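Long-range contacts in 177aa long conserved hypothetical protein (ST1454) (Sulfolobus tokodaii, PDB 1WOZ), which probably transfers an adenosyl group from ATP to cob(I)alamin, as expected of a PduO-type corrinoid adenosyltransferase: residues E109-L114 and V159-R164; K75-K80 and N139-V144; L101-G106 and V166-Y171. All blocks are in the same frame, centred on the assembly; numbering follows the deposited sequence.

Interaction 1. Residues E109-L114 and V159-R164; sequences EEASVL and VANKRR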
loop_
_atom_site.group_PDB
_atom_site.type_symbol
_atom_site.label_atom_id
_atom_site.label_comp_id
_atom_site.label_asym_id
_atom_site.label_seq_id
_atom_site.Cartn_x
_atom_site.Cartn_y
_atom_site.Cartn_z
ATOM N N GLU A 109 11.652 -10.159 6.957
ATOM C CA GLU A 109 10.731 -9.018 6.994
ATOM C C GLU A 109 11.401 -7.834 6.277
ATOM O O GLU A 109 10.722 -7.045 5.616
ATOM C CB GLU A 109 10.369 -8.660 8.450
ATOM C CG GLU A 109 9.268 -7.585 8.546
ATOM C CD GLU A 109 8.797 -7.341 9.967
ATOM O OE1 GLU A 109 7.970 -6.422 10.154
ATOM O OE2 GLU A 109 9.239 -8.067 10.884
ATOM N N GLU A 110 12.729 -7.719 6.395
ATOM C CA GLU A 110 13.457 -6.638 5.729
ATOM C C GLU A 110 13.329 -6.727 4.205
ATOM O O GLU A 110 12.986 -5.738 3.535
ATOM C CB GLU A 110 14.944 -6.653 6.110
ATOM C CG GLU A 110 15.214 -6.302 7.559
ATOM C CD GLU A 110 15.150 -7.495 8.498
ATOM O OE1 GLU A 110 14.765 -8.602 8.066
ATOM O OE2 GLU A 110 15.486 -7.317 9.690
ATOM N N ALA A 111 13.596 -7.905 3.647
ATOM C CA ALA A 111 13.459 -8.072 2.205
ATOM C C ALA A 111 11.983 -7.902 1.794
ATOM O O ALA A 111 11.687 -7.354 0.729
ATOM C CB ALA A 111 13.952 -9.460 1.777
ATOM N N SER A 112 11.062 -8.364 2.635
ATOM C CA SER A 112 9.645 -8.262 2.285
ATOM C C SER A 112 9.194 -6.814 2.195
ATOM O O SER A 112 8.476 -6.457 1.264
ATOM C CB SER A 112 8.765 -9.011 3.302
ATOM O OG SER A 112 9.052 -10.402 3.277
ATOM N N VAL A 113 9.606 -5.976 3.147
ATOM C CA VAL A 113 9.192 -4.581 3.085
ATOM C C VAL A 113 9.851 -3.879 1.904
ATOM O O VAL A 113 9.255 -2.969 1.298
ATOM C CB VAL A 113 9.480 -3.836 4.403
ATOM C CG1 VAL A 113 8.932 -2.403 4.319
ATOM C CG2 VAL A 113 8.775 -4.546 5.549
ATOM N N LEU A 114 11.073 -4.297 1.561
ATOM C CA LEU A 114 11.765 -3.730 0.394
ATOM C C LEU A 114 11.033 -4.097 -0.898
ATOM O O LEU A 114 10.944 -3.272 -1.818
ATOM C CB LEU A 114 13.224 -4.216 0.336
ATOM C CG LEU A 114 14.096 -3.480 1.396
ATOM C CD1 LEU A 114 15.400 -4.256 1.628
ATOM C CD2 LEU A 114 14.406 -2.047 0.944
ATOM N N VAL A 159 20.135 -8.750 -0.855
ATOM C CA VAL A 159 21.156 -8.658 0.169
ATOM C C VAL A 159 20.538 -8.800 1.560
ATOM O O VAL A 159 21.134 -9.446 2.451
ATOM C CB VAL A 159 21.968 -7.333 0.050
ATOM C CG1 VAL A 159 22.865 -7.156 1.284
ATOM C CG2 VAL A 159 22.854 -7.382 -1.228
ATOM N N ALA A 160 19.342 -8.232 1.754
ATOM C CA ALA A 160 18.656 -8.352 3.048
ATOM C C ALA A 160 18.447 -9.826 3.413
ATOM O O ALA A 160 18.678 -10.239 4.574
ATOM C CB ALA A 160 17.288 -7.645 3.001
ATOM N N ASN A 161 17.958 -10.620 2.461
ATOM C CA ASN A 161 17.756 -12.050 2.749
ATOM C C ASN A 161 19.077 -12.752 3.019
ATOM O O ASN A 161 19.178 -13.547 3.938
ATOM C CB ASN A 161 16.999 -12.757 1.603
ATOM C CG ASN A 161 15.496 -12.564 1.719
ATOM O OD1 ASN A 161 14.981 -12.337 2.823
ATOM N ND2 ASN A 161 14.787 -12.645 0.597
ATOM N N LYS A 162 20.097 -12.469 2.219
ATOM C CA LYS A 162 21.407 -13.083 2.465
ATOM C C LYS A 162 21.895 -12.764 3.877
ATOM O O LYS A 162 22.356 -13.653 4.609
ATOM C CB LYS A 162 22.439 -12.571 1.463
ATOM C CG LYS A 162 23.841 -13.133 1.678
ATOM C CD LYS A 162 24.768 -12.622 0.584
ATOM C CE LYS A 162 26.222 -13.036 0.821
ATOM N NZ LYS A 162 26.401 -14.493 0.600
ATOM N N ARG A 163 21.802 -11.496 4.272
ATOM C CA ARG A 163 22.244 -11.112 5.609
ATOM C C ARG A 163 21.399 -11.760 6.697
ATOM O O ARG A 163 21.841 -11.870 7.843
ATOM C CB ARG A 163 22.223 -9.583 5.775
ATOM C CG ARG A 163 23.268 -8.883 4.898
ATOM C CD ARG A 163 23.262 -7.349 5.097
ATOM N NE ARG A 163 24.175 -6.682 4.172
ATOM C CZ ARG A 163 24.297 -5.362 4.063
ATOM N NH1 ARG A 163 23.565 -4.566 4.832
ATOM N NH2 ARG A 163 25.126 -4.837 3.168
ATOM N N ARG A 164 20.182 -12.177 6.347
ATOM C CA ARG A 164 19.295 -12.823 7.304
ATOM C C ARG A 164 19.288 -14.358 7.178
ATOM O O ARG A 164 18.474 -15.032 7.815
ATOM C CB ARG A 164 17.852 -12.312 7.126
ATOM C CG ARG A 164 17.612 -10.925 7.676
ATOM C CD ARG A 164 17.810 -10.925 9.193
ATOM N NE ARG A 164 17.350 -9.678 9.807
ATOM C CZ ARG A 164 17.992 -9.056 10.794
ATOM N NH1 ARG A 164 19.126 -9.561 11.274
ATOM N NH2 ARG A 164 17.499 -7.934 11.314
#
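Glu110 and Ala111, in the first turns of helix 109-134, meet the last turn of helix 140-163 in an antiparallel pair of the helical bundle; the short axes run at 172° and approach to 8.1 Å. Small side chains at the interface are consistent with this close approach: Ala111 CB lies 4.0 Å from Ala160 CB, and Leu114 CD1 reaches the same Ala160 methyl from one turn further along. Asn161 flanks the pair, its OD1 3.2 Å from Ala111 CB; this oxygen accepts from Ser108 N and ND2 donates to Glu168 OE2, which holds the buried amide at both ends.

At the outer end the side chains of Glu110 and Arg164 cross at about a right angle in a salt bridge. Arg164 presents its side edge, NH2 at 2.7 Å and NE at 3.0 Å, both to Glu110 OE2; a weak bond of 3.3 Å joins NE to OE1. The carboxylate plane is turned 59° from the guanidinium. Both stronger bonds converge on OE2 from one face, above the carboxylate plane, so the ion pair rests mainly on one oxygen, where the opposite charges would probably stabilise each other.

Interaction 2. Residues K75-K80 and N139-V144; sequences KKIDEK and NRMIIV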
loop_
_atom_site.group_PDB
_atom_site.type_symbol
_atom_site.label_atom_id
_atom_site.label_comp_id
_atom_site.label_asym_id
_atom_site.label_seq_id
_atom_site.Cartn_x
_atom_site.Cartn_y
_atom_site.Cartn_z
ATOM N N LYS A 75 14.761 22.606 -9.550
ATOM C CA LYS A 75 15.570 21.396 -9.448
ATOM C C LYS A 75 15.427 20.731 -10.808
ATOM O O LYS A 75 14.373 20.832 -11.446
ATOM C CB LYS A 75 15.029 20.450 -8.369
ATOM C CG LYS A 75 15.141 20.944 -6.926
ATOM C CD LYS A 75 16.567 20.850 -6.406
ATOM C CE LYS A 75 16.629 21.285 -4.958
ATOM N NZ LYS A 75 17.964 21.000 -4.380
ATOM N N LYS A 76 16.488 20.070 -11.264
ATOM C CA LYS A 76 16.435 19.366 -12.535
ATOM C C LYS A 76 17.150 18.029 -12.428
ATOM O O LYS A 76 18.367 17.957 -12.307
ATOM C CB LYS A 76 17.064 20.187 -13.655
ATOM C CG LYS A 76 16.870 19.551 -15.024
ATOM C CD LYS A 76 17.509 20.391 -16.109
ATOM C CE LYS A 76 17.279 19.802 -17.490
ATOM N NZ LYS A 76 18.055 20.565 -18.515
ATOM N N ILE A 77 16.369 16.965 -12.459
ATOM C CA ILE A 77 16.915 15.624 -12.372
ATOM C C ILE A 77 17.716 15.359 -13.638
ATOM O O ILE A 77 17.224 15.585 -14.744
ATOM C CB ILE A 77 15.769 14.598 -12.234
ATOM C CG1 ILE A 77 14.900 14.974 -11.024
ATOM C CG2 ILE A 77 16.322 13.184 -12.107
ATOM C CD1 ILE A 77 15.685 15.148 -9.704
ATOM N N ASP A 78 18.955 14.900 -13.472
ATOM C CA ASP A 78 19.818 14.593 -14.607
ATOM C C ASP A 78 20.495 13.221 -14.455
ATOM O O ASP A 78 20.263 12.500 -13.474
ATOM C CB ASP A 78 20.867 15.696 -14.774
ATOM C CG ASP A 78 21.750 15.867 -13.552
ATOM O OD1 ASP A 78 22.395 16.923 -13.443
ATOM O OD2 ASP A 78 21.821 14.953 -12.703
ATOM N N GLU A 79 21.342 12.873 -15.417
ATOM C CA GLU A 79 22.023 11.585 -15.409
ATOM C C GLU A 79 22.793 11.213 -14.150
ATOM O O GLU A 79 22.873 10.037 -13.828
ATOM C CB GLU A 79 22.958 11.465 -16.620
ATOM C CG GLU A 79 22.219 11.384 -17.952
ATOM C CD GLU A 79 23.159 11.357 -19.150
ATOM O OE1 GLU A 79 23.817 10.314 -19.382
ATOM O OE2 GLU A 79 23.242 12.392 -19.857
ATOM N N LYS A 80 23.357 12.187 -13.435
ATOM C CA LYS A 80 24.121 11.862 -12.229
ATOM C C LYS A 80 23.276 11.230 -11.130
ATOM O O LYS A 80 23.784 10.428 -10.338
ATOM C CB LYS A 80 24.830 13.095 -11.676
ATOM C CG LYS A 80 25.890 13.666 -12.613
ATOM C CD LYS A 80 26.773 14.689 -11.904
ATOM C CE LYS A 80 27.564 14.038 -10.760
ATOM N NZ LYS A 80 28.397 15.013 -9.995
ATOM N N ASN A 139 10.030 16.179 -17.011
ATOM C CA ASN A 139 11.405 15.783 -17.283
ATOM C C ASN A 139 11.478 14.250 -17.395
ATOM O O ASN A 139 11.203 13.536 -16.436
ATOM C CB ASN A 139 12.301 16.293 -16.144
ATOM C CG ASN A 139 13.761 15.886 -16.298
ATOM O OD1 ASN A 139 14.148 15.204 -17.250
ATOM N ND2 ASN A 139 14.576 16.298 -15.343
ATOM N N ARG A 140 11.846 13.761 -18.578
ATOM C CA ARG A 140 11.951 12.325 -18.855
ATOM C C ARG A 140 12.904 11.580 -17.906
ATOM O O ARG A 140 12.733 10.383 -17.648
ATOM C CB ARG A 140 12.405 12.139 -20.313
ATOM C CG ARG A 140 12.578 10.693 -20.788
ATOM C CD ARG A 140 11.238 9.952 -20.881
ATOM N NE ARG A 140 11.361 8.591 -21.419
ATOM C CZ ARG A 140 11.763 8.295 -22.657
ATOM N NH1 ARG A 140 12.091 9.265 -23.504
ATOM N NH2 ARG A 140 11.823 7.024 -23.054
HETATM N N MSE A 141 13.902 12.282 -17.381
HETATM C CA MSE A 141 14.861 11.665 -16.478
HETATM C C MSE A 141 14.196 11.179 -15.180
HETATM O O MSE A 141 14.741 10.344 -14.457
HETATM C CB MSE A 141 15.991 12.639 -16.145
HETATM C CG MSE A 141 17.272 11.951 -15.679
HETATM SE SE MSE A 141 18.091 10.740 -17.053
HETATM C CE MSE A 141 17.162 11.326 -18.593
ATOM N N ILE A 142 13.027 11.715 -14.892
ATOM C CA ILE A 142 12.290 11.333 -13.693
ATOM C C ILE A 142 11.810 9.892 -13.819
ATOM O O ILE A 142 11.903 9.107 -12.869
ATOM C CB ILE A 142 11.100 12.272 -13.493
ATOM C CG1 ILE A 142 11.633 13.637 -13.024
ATOM C CG2 ILE A 142 10.105 11.695 -12.465
ATOM C CD1 ILE A 142 10.552 14.699 -12.944
ATOM N N ILE A 143 11.304 9.542 -15.000
ATOM C CA ILE A 143 10.834 8.181 -15.221
ATOM C C ILE A 143 12.040 7.235 -15.175
ATOM O O ILE A 143 11.963 6.134 -14.606
ATOM C CB ILE A 143 10.088 8.074 -16.561
ATOM C CG1 ILE A 143 8.861 9.002 -16.522
ATOM C CG2 ILE A 143 9.654 6.642 -16.803
ATOM C CD1 ILE A 143 7.994 9.007 -17.792
ATOM N N VAL A 144 13.165 7.670 -15.737
ATOM C CA VAL A 144 14.367 6.839 -15.688
ATOM C C VAL A 144 14.808 6.609 -14.239
ATOM O O VAL A 144 15.178 5.478 -13.859
ATOM C CB VAL A 144 15.537 7.471 -16.456
ATOM C CG1 VAL A 144 16.745 6.528 -16.433
ATOM C CG2 VAL A 144 15.095 7.752 -17.904
#
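Ile77 and Asn139 join two helix starts, the residues leading into helix 79-96 and the N-cap of helix 140-163. The polar part rests on the amide of Asn139. Its ND2 donates to Ile77 O at 2.8 Å, with an N-H...O angle of 158°; the donor lies in the carbonyl plane, on a lone pair, and the acceptor stays in the amide plane. The other end of the same amide works inside its own segment: OD1 accepts from Met141 N at 2.9 Å, the donor standing well above the carbonyl plane. One side chain therefore caps a helix and ties it to the backbone of 75-80, just ahead of helix 79-96. CG lies anti to the backbone N (chi1 178°), which carries the amide toward Ile77. Asp67 OD2 is a second acceptor for ND2 and also receives Ile77 N, so this carboxylate gathers the two donors that lie side by side here. Asp78 is the N-cap of helix 79-96, with a weak bond from Lys80 N to OD2.

The side chain of Met141, deposited as selenomethionine, lies against the backbone of Ile77 and Asp78, with CB 3.5 Å from Ile77 O and CG 3.7 Å from the carbonyl carbon of Asp78. The chain then bends at chi2 (62°), and SE comes to 4.3 Å from Glu79 CG. Apolar contacts come from Ile77: its CG2 approaches Met141 CG at 3.9 Å, and on the inner side its CG1 meets Ile142 CG1 at 4.1 Å, the two isoleucine side chains crossing at about a right angle.

Helix 48-69 closes this inner side, with Ile64 touching both isoleucines and Leu68 touching Ile142. Val82 of helix 79-96 continues the packing against Met141, while helix 109-134 meets the neighbouring Ile143.

Interaction 3. Residues L101-G106 and V166-Y171; sequences LFVIPG and VSEKIY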
loop_
_atom_site.group_PDB
_atom_site.type_symbol
_atom_site.label_atom_id
_atom_site.label_comp_id
_atom_site.label_asym_id
_atom_site.label_seq_id
_atom_site.Cartn_x
_atom_site.Cartn_y
_atom_site.Cartn_z
ATOM N N LEU A 101 15.859 -15.909 -11.792
ATOM C CA LEU A 101 14.632 -15.126 -11.981
ATOM C C LEU A 101 13.510 -16.123 -12.329
ATOM O O LEU A 101 13.780 -17.165 -12.946
ATOM C CB LEU A 101 14.847 -14.120 -13.124
ATOM C CG LEU A 101 16.026 -13.166 -12.858
ATOM C CD1 LEU A 101 16.264 -12.278 -14.092
ATOM C CD2 LEU A 101 15.713 -12.303 -11.609
ATOM N N PHE A 102 12.266 -15.855 -11.920
ATOM C CA PHE A 102 11.876 -14.675 -11.146
ATOM C C PHE A 102 11.993 -14.929 -9.655
ATOM O O PHE A 102 11.808 -16.046 -9.200
ATOM C CB PHE A 102 10.402 -14.327 -11.392
ATOM C CG PHE A 102 10.105 -13.840 -12.761
ATOM C CD1 PHE A 102 9.098 -14.434 -13.512
ATOM C CD2 PHE A 102 10.801 -12.764 -13.298
ATOM C CE1 PHE A 102 8.786 -13.956 -14.783
ATOM C CE2 PHE A 102 10.494 -12.281 -14.570
ATOM C CZ PHE A 102 9.487 -12.879 -15.311
ATOM N N VAL A 103 12.278 -13.874 -8.898
ATOM C CA VAL A 103 12.338 -13.974 -7.451
ATOM C C VAL A 103 10.902 -13.745 -6.943
ATOM O O VAL A 103 10.237 -12.789 -7.351
ATOM C CB VAL A 103 13.285 -12.893 -6.854
ATOM C CG1 VAL A 103 13.033 -12.736 -5.341
ATOM C CG2 VAL A 103 14.734 -13.298 -7.115
ATOM N N ILE A 104 10.421 -14.644 -6.087
ATOM C CA ILE A 104 9.083 -14.509 -5.499
ATOM C C ILE A 104 9.304 -13.552 -4.334
ATOM O O ILE A 104 10.063 -13.853 -3.398
ATOM C CB ILE A 104 8.558 -15.868 -5.000
ATOM C CG1 ILE A 104 8.357 -16.804 -6.211
ATOM C CG2 ILE A 104 7.237 -15.660 -4.201
ATOM C CD1 ILE A 104 7.903 -18.246 -5.851
ATOM N N PRO A 105 8.641 -12.384 -4.363
ATOM C CA PRO A 105 8.836 -11.408 -3.290
ATOM C C PRO A 105 8.533 -11.875 -1.867
ATOM O O PRO A 105 7.444 -12.377 -1.579
ATOM C CB PRO A 105 7.973 -10.217 -3.744
ATOM C CG PRO A 105 6.857 -10.876 -4.484
ATOM C CD PRO A 105 7.571 -11.952 -5.286
ATOM N N GLY A 106 9.515 -11.692 -0.984
ATOM C CA GLY A 106 9.339 -12.111 0.399
ATOM C C GLY A 106 10.642 -12.567 1.052
ATOM O O GLY A 106 11.743 -12.197 0.610
ATOM N N VAL A 166 18.275 -16.194 4.804
ATOM C CA VAL A 166 17.031 -16.621 4.197
ATOM C C VAL A 166 17.263 -16.868 2.700
ATOM O O VAL A 166 17.834 -16.025 2.018
ATOM C CB VAL A 166 15.954 -15.521 4.378
ATOM C CG1 VAL A 166 14.726 -15.855 3.529
ATOM C CG2 VAL A 166 15.592 -15.385 5.861
ATOM N N SER A 167 16.834 -18.027 2.195
ATOM C CA SER A 167 16.974 -18.353 0.772
ATOM C C SER A 167 15.879 -17.690 -0.052
ATOM O O SER A 167 14.755 -17.504 0.422
ATOM C CB SER A 167 16.859 -19.867 0.538
ATOM O OG SER A 167 17.843 -20.573 1.249
ATOM N N GLU A 168 16.208 -17.348 -1.291
ATOM C CA GLU A 168 15.239 -16.749 -2.190
ATOM C C GLU A 168 14.309 -17.842 -2.714
ATOM O O GLU A 168 14.748 -18.970 -2.976
ATOM C CB GLU A 168 15.940 -16.121 -3.393
ATOM C CG GLU A 168 16.902 -14.995 -3.052
ATOM C CD GLU A 168 16.203 -13.823 -2.401
ATOM O OE1 GLU A 168 14.992 -13.654 -2.645
ATOM O OE2 GLU A 168 16.868 -13.069 -1.665
ATOM N N LYS A 169 13.031 -17.510 -2.851
ATOM C CA LYS A 169 12.051 -18.437 -3.415
ATOM C C LYS A 169 12.017 -18.026 -4.891
ATOM O O LYS A 169 11.956 -16.851 -5.189
ATOM C CB LYS A 169 10.665 -18.211 -2.812
ATOM C CG LYS A 169 10.634 -18.189 -1.293
ATOM C CD LYS A 169 10.751 -19.570 -0.701
ATOM C CE LYS A 169 10.483 -19.526 0.819
ATOM N NZ LYS A 169 10.344 -20.885 1.377
ATOM N N ILE A 170 12.048 -18.997 -5.791
ATOM C CA ILE A 170 12.084 -18.743 -7.229
ATOM C C ILE A 170 10.917 -19.357 -8.040
ATOM O O ILE A 170 10.495 -20.494 -7.793
ATOM C CB ILE A 170 13.402 -19.340 -7.844
ATOM C CG1 ILE A 170 14.624 -19.009 -6.957
ATOM C CG2 ILE A 170 13.605 -18.829 -9.293
ATOM C CD1 ILE A 170 14.976 -17.533 -6.835
ATOM N N TYR A 171 10.405 -18.585 -8.995
ATOM C CA TYR A 171 9.389 -19.052 -9.935
ATOM C C TYR A 171 10.270 -18.965 -11.182
ATOM O O TYR A 171 10.332 -17.942 -11.873
ATOM C CB TYR A 171 8.226 -18.084 -10.062
ATOM C CG TYR A 171 7.191 -18.600 -11.040
ATOM C CD1 TYR A 171 6.225 -19.531 -10.638
ATOM C CD2 TYR A 171 7.196 -18.181 -12.379
ATOM C CE1 TYR A 171 5.289 -20.026 -11.538
ATOM C CE2 TYR A 171 6.255 -18.677 -13.297
ATOM C CZ TYR A 171 5.307 -19.591 -12.865
ATOM O OH TYR A 171 4.346 -20.026 -13.735
HETATM O O HOH W 1 12.391 -14.883 -2.280
#
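Phe102 and Tyr171 exchange backbone hydrogen bonds, Phe102 N to Tyr171 O at 2.8 Å and Tyr171 N to Phe102 O at 2.9 Å, and the nearly straight bond Ile104 N to Lys169 O (2.8 Å, 174°) continues this short antiparallel pairing past the non-hydrogen-bonded pair Val103-Ile170. A water accepts from Lys169 N and donates to Ile104 O and Glu168 OE1, bridging the strands beyond the last direct bond.

Ile104 lies over the partner strand: CB sits 3.8 Å from Lys169 CB, CG1 4.1 Å from Tyr171 CB, and CD1 3.9 Å from the carbonyl carbon of Ile170. An alanine here would probably leave a gap against Tyr171 CB and the Ile170 carbonyl, since CG1 and CD1 make those contacts. With Val103 CG1 anti to the backbone N (chi1 164°), that methyl comes 3.5 Å from Glu168 OE1; the other carboxylate oxygen, OE2, is held by Asn161 ND2.

Val103 also packs on Phe154 and Leu158 of helix 140-163 and on His115 of helix 109-134, which seats this two-strand pairing on the bundle end. The Tyr171 hydroxyl hydrogen-bonds to Glu66 of the second subunit, and the Tyr171 ring meets Phe62 of that subunit, both in its helix 48-69.

In the fold
Interactions 1 and 3 form one connected end of the bundle, their centres 11 Å apart, whereas interaction 2 lies on the other side of the chain's centre, about 29 Å from interaction 1 and 31 Å from interaction 3. Asn161 joins the near pair: its O is 2.9 Å from Val166 N and its ND2 3.1 Å from Gly106 O, both probable hydrogen bonds. Helix 140-163 starts in interaction 2 and ends in interaction 1. A bound polyether lies about 4 Å from the Phe102 side chain; from that of Ile142 the distance to a bound polyether is about 11 Å. Interactions 1 and 3 touch the second subunit; in interaction 2, Lys75 packs on Tyr171 of the third subunit.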